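Local coordinates for type IV pilus assembly protein PilC (Thermus thermophilus, PDB 2WHN) that is probably an essential inner-membrane component of the type IV pilus machinery that controls pilus assembly and disassembly, represented here by its N-terminal domain, at residues A[93-96]-A[97-101]; A[61-65]-A[66-70]; A[49-52]-A[53-57]; A[76-79]-A[80-84]. All coordinates share one frame; numbering follows the deposited sequence.

Contact 1: A[93-96]-A[97-101]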
loop_
_atom_site.group_PDB
_atom_site.type_symbol
_atom_site.label_atom_id
_atom_site.label_comp_id
_atom_site.label_asym_id
_atom_site.label_seq_id
_atom_site.Cartn_x
_atom_site.Cartn_y
_atom_site.Cartn_z
ATOM N N ASP A 93 9.705 -7.294 -1.502
ATOM C CA ASP A 93 9.403 -7.459 -2.916
ATOM C C ASP A 93 8.539 -8.691 -3.185
ATOM O O ASP A 93 7.538 -8.606 -3.897
ATOM C CB ASP A 93 10.676 -7.470 -3.770
ATOM C CG ASP A 93 11.629 -8.598 -3.405
ATOM O OD1 ASP A 93 11.798 -8.889 -2.199
ATOM O OD2 ASP A 93 12.270 -9.143 -4.332
ATOM N N LEU A 94 8.925 -9.823 -2.604
ATOM C CA LEU A 94 8.214 -11.086 -2.795
ATOM C C LEU A 94 6.833 -11.039 -2.158
ATOM O O LEU A 94 5.853 -11.477 -2.752
ATOM C CB LEU A 94 9.009 -12.253 -2.193
ATOM C CG LEU A 94 10.427 -12.501 -2.715
ATOM C CD1 LEU A 94 11.155 -13.514 -1.830
ATOM C CD2 LEU A 94 10.383 -12.974 -4.167
ATOM N N ILE A 95 6.774 -10.551 -0.923
ATOM C CA ILE A 95 5.511 -10.358 -0.226
ATOM C C ILE A 95 4.525 -9.496 -1.016
ATOM O O ILE A 95 3.343 -9.826 -1.107
ATOM C CB ILE A 95 5.730 -9.749 1.174
ATOM C CG1 ILE A 95 6.361 -10.787 2.106
ATOM C CG2 ILE A 95 4.414 -9.246 1.749
ATOM C CD1 ILE A 95 7.241 -10.195 3.197
ATOM N N LEU A 96 5.002 -8.392 -1.580
ATOM C CA LEU A 96 4.106 -7.459 -2.260
ATOM C C LEU A 96 3.641 -8.023 -3.600
ATOM O O LEU A 96 2.492 -7.834 -3.996
ATOM C CB LEU A 96 4.782 -6.100 -2.473
ATOM C CG LEU A 96 4.423 -4.956 -1.525
ATOM C CD1 LEU A 96 2.954 -4.545 -1.685
ATOM C CD2 LEU A 96 4.736 -5.318 -0.083
ATOM N N ASP A 97 4.524 -8.750 -4.275
ATOM C CA ASP A 97 4.167 -9.413 -5.525
ATOM C C ASP A 97 3.029 -10.415 -5.318
ATOM O O ASP A 97 2.086 -10.472 -6.108
ATOM C CB ASP A 97 5.390 -10.107 -6.121
ATOM C CG ASP A 97 5.080 -10.823 -7.414
ATOM O OD1 ASP A 97 4.273 -10.308 -8.213
ATOM O OD2 ASP A 97 5.652 -11.906 -7.636
ATOM N N ARG A 98 3.088 -11.158 -4.218
ATOM C CA ARG A 98 2.086 -12.186 -3.939
ATOM C C ARG A 98 0.772 -11.575 -3.460
ATOM O O ARG A 98 -0.299 -12.027 -3.840
ATOM C CB ARG A 98 2.613 -13.191 -2.910
ATOM C CG ARG A 98 3.629 -14.187 -3.469
ATOM C CD ARG A 98 2.967 -15.223 -4.377
ATOM N NE ARG A 98 2.190 -16.218 -3.634
ATOM C CZ ARG A 98 2.712 -17.280 -3.023
ATOM N NH1 ARG A 98 4.025 -17.481 -3.028
ATOM N NH2 ARG A 98 1.919 -18.150 -2.403
ATOM N N LEU A 99 0.863 -10.546 -2.622
ATOM C CA LEU A 99 -0.318 -9.783 -2.226
ATOM C C LEU A 99 -1.003 -9.154 -3.438
ATOM O O LEU A 99 -2.224 -9.186 -3.553
ATOM C CB LEU A 99 0.053 -8.699 -1.207
ATOM C CG LEU A 99 0.286 -9.185 0.226
ATOM C CD1 LEU A 99 0.816 -8.058 1.106
ATOM C CD2 LEU A 99 -0.999 -9.764 0.803
ATOM N N ALA A 100 -0.212 -8.586 -4.345
ATOM C CA ALA A 100 -0.756 -7.940 -5.540
ATOM C C ALA A 100 -1.466 -8.941 -6.450
ATOM O O ALA A 100 -2.543 -8.662 -6.976
ATOM C CB ALA A 100 0.344 -7.213 -6.303
ATOM N N SER A 101 -0.856 -10.107 -6.635
ATOM C CA SER A 101 -1.441 -11.151 -7.476
ATOM C C SER A 101 -2.742 -11.669 -6.875
ATOM O O SER A 101 -3.711 -11.926 -7.589
ATOM C CB SER A 101 -0.462 -12.312 -7.642
ATOM O OG SER A 101 0.713 -11.888 -8.309
#
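I95 and L99, one helical turn apart, lie side by side and point the same way. The touch is made by one methyl from each: I95 CG2 rests 3.8 Å from L99 CD1. On I95 the CG1 branch leans back beside the backbone N (chi1 -71°), which leaves CG2 anti to that N, next to the carbonyl carbon and on the side where L99 arrives. L99 in turn has CG anti to its own carbonyl carbon, and its side chain runs back over the I95 peptide, with L99 CG only 3.4 Å from I95 O. That same oxygen takes the L99 amide, I95 O to L99 N 3.0 Å, so one N-H holds it and the leucine CG lies close beside it.

One residue further on, A100 CB sits 3.2 Å from L96 O, the oxygen that accepts from A100 N at 2.8 Å. On another side of the helix, R98 folds its CG to 3.6 Å from L94 O before the chain bends at chi2 and chi3 and leads away from the 93-96 turn. D97 keeps its CB near D93 O, but its carboxylate leads off to a salt bridge, D97 OD1 with NH1 of R20 on helix 12-28, and the guanidinium of R20 also bonds S101 OG.

All of this belongs to helix 92-109, which packs against helices 77-89 and 12-28. I95 and L99 press on L82 of helix 77-89, L96 and L99 meet Y79 of the same helix, and L96, A100 and D93 face helix 12-28 through L22, S19 and L26.

Contact 2: A[61-65]-A[66-70]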
loop_
_atom_site.group_PDB
_atom_site.type_symbol
_atom_site.label_atom_id
_atom_site.label_comp_id
_atom_site.label_asym_id
_atom_site.label_seq_id
_atom_site.Cartn_x
_atom_site.Cartn_y
_atom_site.Cartn_z
ATOM N N GLY A 61 9.977 9.302 8.715
ATOM C CA GLY A 61 10.278 9.728 10.084
ATOM C C GLY A 61 10.876 8.623 10.943
ATOM O O GLY A 61 11.335 8.874 12.058
ATOM N N GLY A 62 10.877 7.399 10.427
ATOM C CA GLY A 62 11.504 6.285 11.134
ATOM C C GLY A 62 10.541 5.253 11.697
ATOM O O GLY A 62 10.962 4.286 12.338
ATOM N N MET A 63 9.246 5.456 11.471
ATOM C CA MET A 63 8.240 4.472 11.868
ATOM C C MET A 63 8.269 3.285 10.911
ATOM O O MET A 63 8.657 3.422 9.745
ATOM C CB MET A 63 6.844 5.109 11.883
ATOM C CG MET A 63 5.703 4.122 12.090
ATOM S SD MET A 63 4.082 4.922 12.078
ATOM C CE MET A 63 4.422 6.372 13.087
ATOM N N ALA A 64 7.890 2.115 11.414
ATOM C CA ALA A 64 7.885 0.908 10.601
ATOM C C ALA A 64 6.800 0.978 9.531
ATOM O O ALA A 64 5.755 1.601 9.734
ATOM C CB ALA A 64 7.698 -0.323 11.479
ATOM N N PHE A 65 7.067 0.359 8.384
ATOM C CA PHE A 65 6.133 0.373 7.259
ATOM C C PHE A 65 4.803 -0.263 7.656
ATOM O O PHE A 65 3.731 0.294 7.395
ATOM C CB PHE A 65 6.744 -0.359 6.053
ATOM C CG PHE A 65 5.899 -0.304 4.809
ATOM C CD1 PHE A 65 5.153 0.824 4.503
ATOM C CD2 PHE A 65 5.896 -1.367 3.916
ATOM C CE1 PHE A 65 4.394 0.880 3.342
ATOM C CE2 PHE A 65 5.140 -1.321 2.757
ATOM C CZ PHE A 65 4.385 -0.198 2.468
ATOM N N SER A 66 4.879 -1.413 8.319
ATOM C CA SER A 66 3.684 -2.125 8.759
ATOM C C SER A 66 2.833 -1.312 9.729
ATOM O O SER A 66 1.606 -1.348 9.656
ATOM C CB SER A 66 4.055 -3.468 9.383
ATOM O OG SER A 66 4.958 -3.283 10.450
ATOM N N GLU A 67 3.474 -0.576 10.634
ATOM C CA GLU A 67 2.727 0.273 11.560
ATOM C C GLU A 67 2.105 1.473 10.846
ATOM O O GLU A 67 0.985 1.874 11.157
ATOM C CB GLU A 67 3.588 0.742 12.738
ATOM C CG GLU A 67 2.868 1.764 13.626
ATOM C CD GLU A 67 3.581 2.039 14.940
ATOM O OE1 GLU A 67 4.815 1.868 15.002
ATOM O OE2 GLU A 67 2.904 2.453 15.909
ATOM N N ALA A 68 2.825 2.039 9.882
ATOM C CA ALA A 68 2.263 3.113 9.068
ATOM C C ALA A 68 1.000 2.651 8.337
ATOM O O ALA A 68 -0.008 3.358 8.318
ATOM C CB ALA A 68 3.296 3.642 8.083
ATOM N N LEU A 69 1.045 1.446 7.776
ATOM C CA LEU A 69 -0.125 0.849 7.133
ATOM C C LEU A 69 -1.260 0.609 8.125
ATOM O O LEU A 69 -2.435 0.801 7.800
ATOM C CB LEU A 69 0.240 -0.472 6.457
ATOM C CG LEU A 69 1.393 -0.463 5.449
ATOM C CD1 LEU A 69 1.624 -1.860 4.894
ATOM C CD2 LEU A 69 1.128 0.528 4.330
ATOM N N SER A 70 -0.911 0.128 9.314
ATOM C CA SER A 70 -1.915 -0.342 10.262
ATOM C C SER A 70 -2.812 0.802 10.718
ATOM O O SER A 70 -3.845 0.575 11.348
ATOM C CB SER A 70 -1.255 -1.011 11.467
ATOM O OG SER A 70 -0.646 -0.047 12.305
#
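F65 and L69 pack one turn apart in the short helix 65-70, which follows a tight loop: a Schellman motif closes helix 46-60 with G62 at positive phi, and A64 stands at the N-cap of the new helix. F65 is the residue most enclosed here. Its CG lies anti to the backbone N (chi1 -175°), which sets one face of the ring against L69. One leucine methyl, CD1, then lies over the ring centre as a CH-pi contact, 4.1 Å from the centroid and 11° off the ring normal. The other methyl drops toward the rim, bringing L69 CD2 to 3.4 Å from F65 CE1.

M63 approaches from the loop and crosses the E67 chain at about a right angle. Its sulfur comes closest, M63 SD to E67 CG 3.7 Å, and it also reaches A68 CB at 4.3 Å. The aromatic end is enclosed further by V55 of helix 46-60 and V83 of helix 77-89, while E87 accepts a hydrogen bond from the amide of S66 in the first turn. Backbone pairing starts at the cap, where A64 O receives A68 N at 3.0 Å; one residue on, F65 O receives L69 N at 2.9 Å, with L69 CG 3.1 Å from that same oxygen.

Contact 3: A[49-52]-A[53-57]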
loop_
_atom_site.group_PDB
_atom_site.type_symbol
_atom_site.label_atom_id
_atom_site.label_comp_id
_atom_site.label_asym_id
_atom_site.label_seq_id
_atom_site.Cartn_x
_atom_site.Cartn_y
_atom_site.Cartn_z
ATOM N N ARG A 49 -4.480 8.725 -2.000
ATOM C CA ARG A 49 -3.311 9.594 -2.130
ATOM C C ARG A 49 -2.969 10.244 -0.796
ATOM O O ARG A 49 -1.803 10.309 -0.408
ATOM C CB ARG A 49 -3.554 10.682 -3.180
ATOM C CG ARG A 49 -3.110 10.312 -4.581
ATOM C CD ARG A 49 -2.515 11.506 -5.314
ATOM N NE ARG A 49 -3.410 12.661 -5.312
ATOM C CZ ARG A 49 -4.605 12.688 -5.897
ATOM N NH1 ARG A 49 -5.069 11.616 -6.526
ATOM N NH2 ARG A 49 -5.342 13.789 -5.843
ATOM N N GLU A 50 -3.986 10.761 -0.114
ATOM C CA GLU A 50 -3.784 11.361 1.195
ATOM C C GLU A 50 -3.278 10.315 2.182
ATOM O O GLU A 50 -2.391 10.587 2.986
ATOM C CB GLU A 50 -5.080 12.001 1.699
ATOM C CG GLU A 50 -5.454 13.284 0.971
ATOM C CD GLU A 50 -5.007 14.523 1.718
ATOM O OE1 GLU A 50 -4.109 14.404 2.580
ATOM O OE2 GLU A 50 -5.573 15.613 1.470
ATOM N N ILE A 51 -3.826 9.108 2.087
ATOM C CA ILE A 51 -3.400 7.996 2.928
ATOM C C ILE A 51 -1.922 7.699 2.712
ATOM O O ILE A 51 -1.166 7.495 3.664
ATOM C CB ILE A 51 -4.191 6.715 2.598
ATOM C CG1 ILE A 51 -5.672 6.885 2.952
ATOM C CG2 ILE A 51 -3.595 5.522 3.317
ATOM C CD1 ILE A 51 -5.946 6.841 4.427
ATOM N N LEU A 52 -1.526 7.632 1.447
ATOM C CA LEU A 52 -0.178 7.202 1.097
ATOM C C LEU A 52 0.857 8.270 1.426
ATOM O O LEU A 52 1.981 7.950 1.805
ATOM C CB LEU A 52 -0.102 6.811 -0.376
ATOM C CG LEU A 52 -0.947 5.588 -0.738
ATOM C CD1 LEU A 52 -0.902 5.334 -2.235
ATOM C CD2 LEU A 52 -0.474 4.361 0.044
ATOM N N LYS A 53 0.470 9.536 1.315
ATOM C CA LYS A 53 1.339 10.627 1.756
ATOM C C LYS A 53 1.602 10.549 3.258
ATOM O O LYS A 53 2.709 10.828 3.723
ATOM C CB LYS A 53 0.745 11.988 1.384
ATOM C CG LYS A 53 0.595 12.191 -0.114
ATOM C CD LYS A 53 0.033 13.564 -0.462
ATOM C CE LYS A 53 -0.233 13.663 -1.957
ATOM N NZ LYS A 53 -0.581 15.045 -2.389
ATOM N N GLN A 54 0.586 10.156 4.015
ATOM C CA GLN A 54 0.752 9.984 5.452
ATOM C C GLN A 54 1.621 8.764 5.762
ATOM O O GLN A 54 2.431 8.789 6.686
ATOM C CB GLN A 54 -0.605 9.872 6.147
ATOM C CG GLN A 54 -0.507 9.608 7.640
ATOM C CD GLN A 54 0.061 10.787 8.402
ATOM O OE1 GLN A 54 -0.506 11.880 8.386
ATOM N NE2 GLN A 54 1.189 10.573 9.076
ATOM N N VAL A 55 1.472 7.707 4.972
ATOM C CA VAL A 55 2.292 6.511 5.153
ATOM C C VAL A 55 3.762 6.807 4.881
ATOM O O VAL A 55 4.644 6.393 5.640
ATOM C CB VAL A 55 1.832 5.355 4.245
ATOM C CG1 VAL A 55 2.834 4.199 4.305
ATOM C CG2 VAL A 55 0.442 4.883 4.653
ATOM N N ARG A 56 4.022 7.528 3.796
ATOM C CA ARG A 56 5.389 7.872 3.416
ATOM C C ARG A 56 6.029 8.818 4.430
ATOM O O ARG A 56 7.208 8.693 4.750
ATOM C CB ARG A 56 5.416 8.505 2.023
ATOM C CG ARG A 56 6.790 9.001 1.601
ATOM C CD ARG A 56 6.786 9.437 0.149
ATOM N NE ARG A 56 7.812 10.436 -0.132
ATOM C CZ ARG A 56 7.826 11.661 0.387
ATOM N NH1 ARG A 56 6.886 12.031 1.246
ATOM N NH2 ARG A 56 8.789 12.512 0.053
ATOM N N THR A 57 5.257 9.798 4.883
ATOM C CA THR A 57 5.705 10.716 5.924
ATOM C C THR A 57 6.100 9.953 7.182
ATOM O O THR A 57 7.146 10.212 7.772
ATOM C CB THR A 57 4.599 11.718 6.286
ATOM O OG1 THR A 57 4.141 12.367 5.093
ATOM C CG2 THR A 57 5.118 12.768 7.266
HETATM O O HOH W 1 -3.409 14.993 -3.192
#
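K53 lies back along the preceding turn, over the carbonyl of R49. Its CG is anti to its own carbonyl carbon (chi1 -62°), which puts K53 CG 3.1 Å from R49 O, and the chain beyond runs fully extended, carrying the ammonium toward the R49 side chain. The two cationic groups do not meet directly. A water lies between them and accepts from both, at 2.9 Å from K53 NZ and 3.2 Å from R49 NE, which probably eases the closeness of like charges. The guanidinium of R49 is held from beyond the contact by a hydrogen bond to the carbonyl of T43.

On another side of the helix, V55 CG2 lies beside its backbone N and dips to 3.2 Å from I51 O; the two branches V55 CG2 and I51 CG2 face each other more loosely, at 4.3 Å. Further along, the hydroxyl of T57 turns back into the helix, T57 OG1 donating to K53 O at 2.5 Å, a short bond whose exact length is doubtful. That carbonyl also takes T57 N, the two donors coming from opposite faces of its plane.

Farther out, V55 packs on A68 and L69 of helix 65-70, and R56 lies on L33, L36 and A37 of helix 32-39. The arrangement is that of an amphipathic alpha-helix, E50, K53 and T57 exposed on one side, L52 and V55 buried on another, in an all-helical domain of the GSP F family.

Contact 4: A[76-79]-A[80-84]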
loop_
_atom_site.group_PDB
_atom_site.type_symbol
_atom_site.label_atom_id
_atom_site.label_comp_id
_atom_site.label_asym_id
_atom_site.label_seq_id
_atom_site.Cartn_x
_atom_site.Cartn_y
_atom_site.Cartn_z
ATOM N N SER A 76 -5.766 -4.766 5.376
ATOM C CA SER A 76 -6.282 -5.797 6.278
ATOM C C SER A 76 -5.213 -6.299 7.251
ATOM O O SER A 76 -4.016 -6.104 7.032
ATOM C CB SER A 76 -6.837 -6.972 5.476
ATOM O OG SER A 76 -5.785 -7.729 4.900
ATOM N N ARG A 77 -5.650 -6.986 8.301
ATOM C CA ARG A 77 -4.725 -7.530 9.293
ATOM C C ARG A 77 -3.687 -8.429 8.639
ATOM O O ARG A 77 -2.501 -8.362 8.958
ATOM C CB ARG A 77 -5.481 -8.315 10.367
ATOM C CG ARG A 77 -6.034 -7.461 11.492
ATOM C CD ARG A 77 -6.704 -8.327 12.552
ATOM N NE ARG A 77 -7.854 -7.656 13.148
ATOM C CZ ARG A 77 -8.991 -7.416 12.505
ATOM N NH1 ARG A 77 -9.131 -7.789 11.240
ATOM N NH2 ARG A 77 -9.989 -6.800 13.124
ATOM N N LEU A 78 -4.138 -9.276 7.722
ATOM C CA LEU A 78 -3.237 -10.186 7.035
ATOM C C LEU A 78 -2.229 -9.418 6.181
ATOM O O LEU A 78 -1.044 -9.752 6.148
ATOM C CB LEU A 78 -4.026 -11.172 6.174
ATOM C CG LEU A 78 -3.187 -12.254 5.494
ATOM C CD1 LEU A 78 -2.333 -12.993 6.518
ATOM C CD2 LEU A 78 -4.077 -13.221 4.728
ATOM N N TYR A 79 -2.708 -8.387 5.494
ATOM C CA TYR A 79 -1.840 -7.545 4.681
ATOM C C TYR A 79 -0.729 -6.972 5.550
ATOM O O TYR A 79 0.455 -7.118 5.236
ATOM C CB TYR A 79 -2.654 -6.413 4.040
ATOM C CG TYR A 79 -1.983 -5.723 2.869
ATOM C CD1 TYR A 79 -2.470 -5.877 1.579
ATOM C CD2 TYR A 79 -0.914 -4.857 3.064
ATOM C CE1 TYR A 79 -1.895 -5.210 0.512
ATOM C CE2 TYR A 79 -0.323 -4.193 2.000
ATOM C CZ TYR A 79 -0.813 -4.380 0.727
ATOM O OH TYR A 79 -0.237 -3.725 -0.335
ATOM N N VAL A 80 -1.118 -6.334 6.652
ATOM C CA VAL A 80 -0.164 -5.712 7.569
ATOM C C VAL A 80 0.777 -6.757 8.169
ATOM O O VAL A 80 1.990 -6.556 8.229
ATOM C CB VAL A 80 -0.889 -4.948 8.708
ATOM C CG1 VAL A 80 0.090 -4.543 9.801
ATOM C CG2 VAL A 80 -1.620 -3.723 8.158
ATOM N N ASN A 81 0.214 -7.879 8.603
ATOM C CA ASN A 81 1.017 -8.947 9.190
ATOM C C ASN A 81 2.028 -9.514 8.196
ATOM O O ASN A 81 3.164 -9.812 8.556
ATOM C CB ASN A 81 0.118 -10.058 9.739
ATOM C CG ASN A 81 -0.435 -9.731 11.113
ATOM O OD1 ASN A 81 0.137 -8.926 11.846
ATOM N ND2 ASN A 81 -1.537 -10.374 11.479
ATOM N N LEU A 82 1.616 -9.636 6.940
ATOM C CA LEU A 82 2.503 -10.119 5.890
ATOM C C LEU A 82 3.608 -9.109 5.586
ATOM O O LEU A 82 4.784 -9.464 5.517
ATOM C CB LEU A 82 1.706 -10.436 4.623
ATOM C CG LEU A 82 1.050 -11.816 4.617
ATOM C CD1 LEU A 82 0.147 -11.977 3.400
ATOM C CD2 LEU A 82 2.122 -12.909 4.658
ATOM N N VAL A 83 3.222 -7.846 5.425
ATOM C CA VAL A 83 4.186 -6.757 5.298
ATOM C C VAL A 83 5.149 -6.724 6.476
ATOM O O VAL A 83 6.348 -6.502 6.301
ATOM C CB VAL A 83 3.487 -5.383 5.153
ATOM C CG1 VAL A 83 4.483 -4.243 5.373
ATOM C CG2 VAL A 83 2.837 -5.271 3.782
ATOM N N ARG A 84 4.632 -6.979 7.676
ATOM C CA ARG A 84 5.474 -7.000 8.872
ATOM C C ARG A 84 6.528 -8.105 8.811
ATOM O O ARG A 84 7.666 -7.916 9.243
ATOM C CB ARG A 84 4.625 -7.157 10.136
ATOM C CG ARG A 84 5.440 -7.438 11.389
ATOM C CD ARG A 84 6.335 -6.259 11.720
ATOM N NE ARG A 84 7.316 -6.585 12.750
ATOM C CZ ARG A 84 8.272 -5.757 13.156
ATOM N NH1 ARG A 84 8.379 -4.548 12.618
ATOM N NH2 ARG A 84 9.123 -6.141 14.097
#
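Y79 and V83 meet across one turn at the start of helix 77-89, whose N-cap is S76: the serine hydroxyl oxygen OG accepts from Y79 N at 3.2 Å, a capping bond. Followed outward, Y79 begins with CB, which simply lies beside the next amide. CG anti to the backbone N (chi1 -163°) carries the ring off on the carbonyl side, with V80 N near the ring plane at its edge. The CD2 and CE2 side of the ring then runs past V83, both Y79 CD2 and Y79 CE2 standing 3.8 Å from V83 CG2, with the valine methyl approaching obliquely. The tip leaves the helix altogether: the hydroxyl OH is hydrogen-bonded to S19 of helix 12-28, and the ring also meets L103 of helix 92-109 and the ring of F75.

L78 and L82 make a second pair, lying side by side and pointing the same way on the surface. L78 CG touches L82 CD1 at 3.9 Å. In the fold, this helix touches helix 65-70 through V83, and helices 92-109 and 12-28 through Y79. The first turn is held by a nearly straight bond, V80 N to S76 O, with an N-H...O angle of 173°; V80 CG2 lies beside its own N and comes 3.6 Å from that S76 O.

Along the chain the order is contact 3, contact 2, contact 4, contact 1, on helices 46-60, 65-70, 77-89 and 92-109. Each touches the next: V55 of contact 3 meets F65, A68 and L69 of contact 2, whose F65 and L69 reach V83 of contact 4, whose Y79 and L82 meet L96 and L99 of contact 1. Successive centres are 11 to 12 Å apart, whereas contacts 1 and 3 are 20 Å apart between centres, do not touch and lie on opposite sides of the chain's centre. A continuous relay of apolar side chains thus ties four consecutive helices into the compact N-terminal domain of PilC.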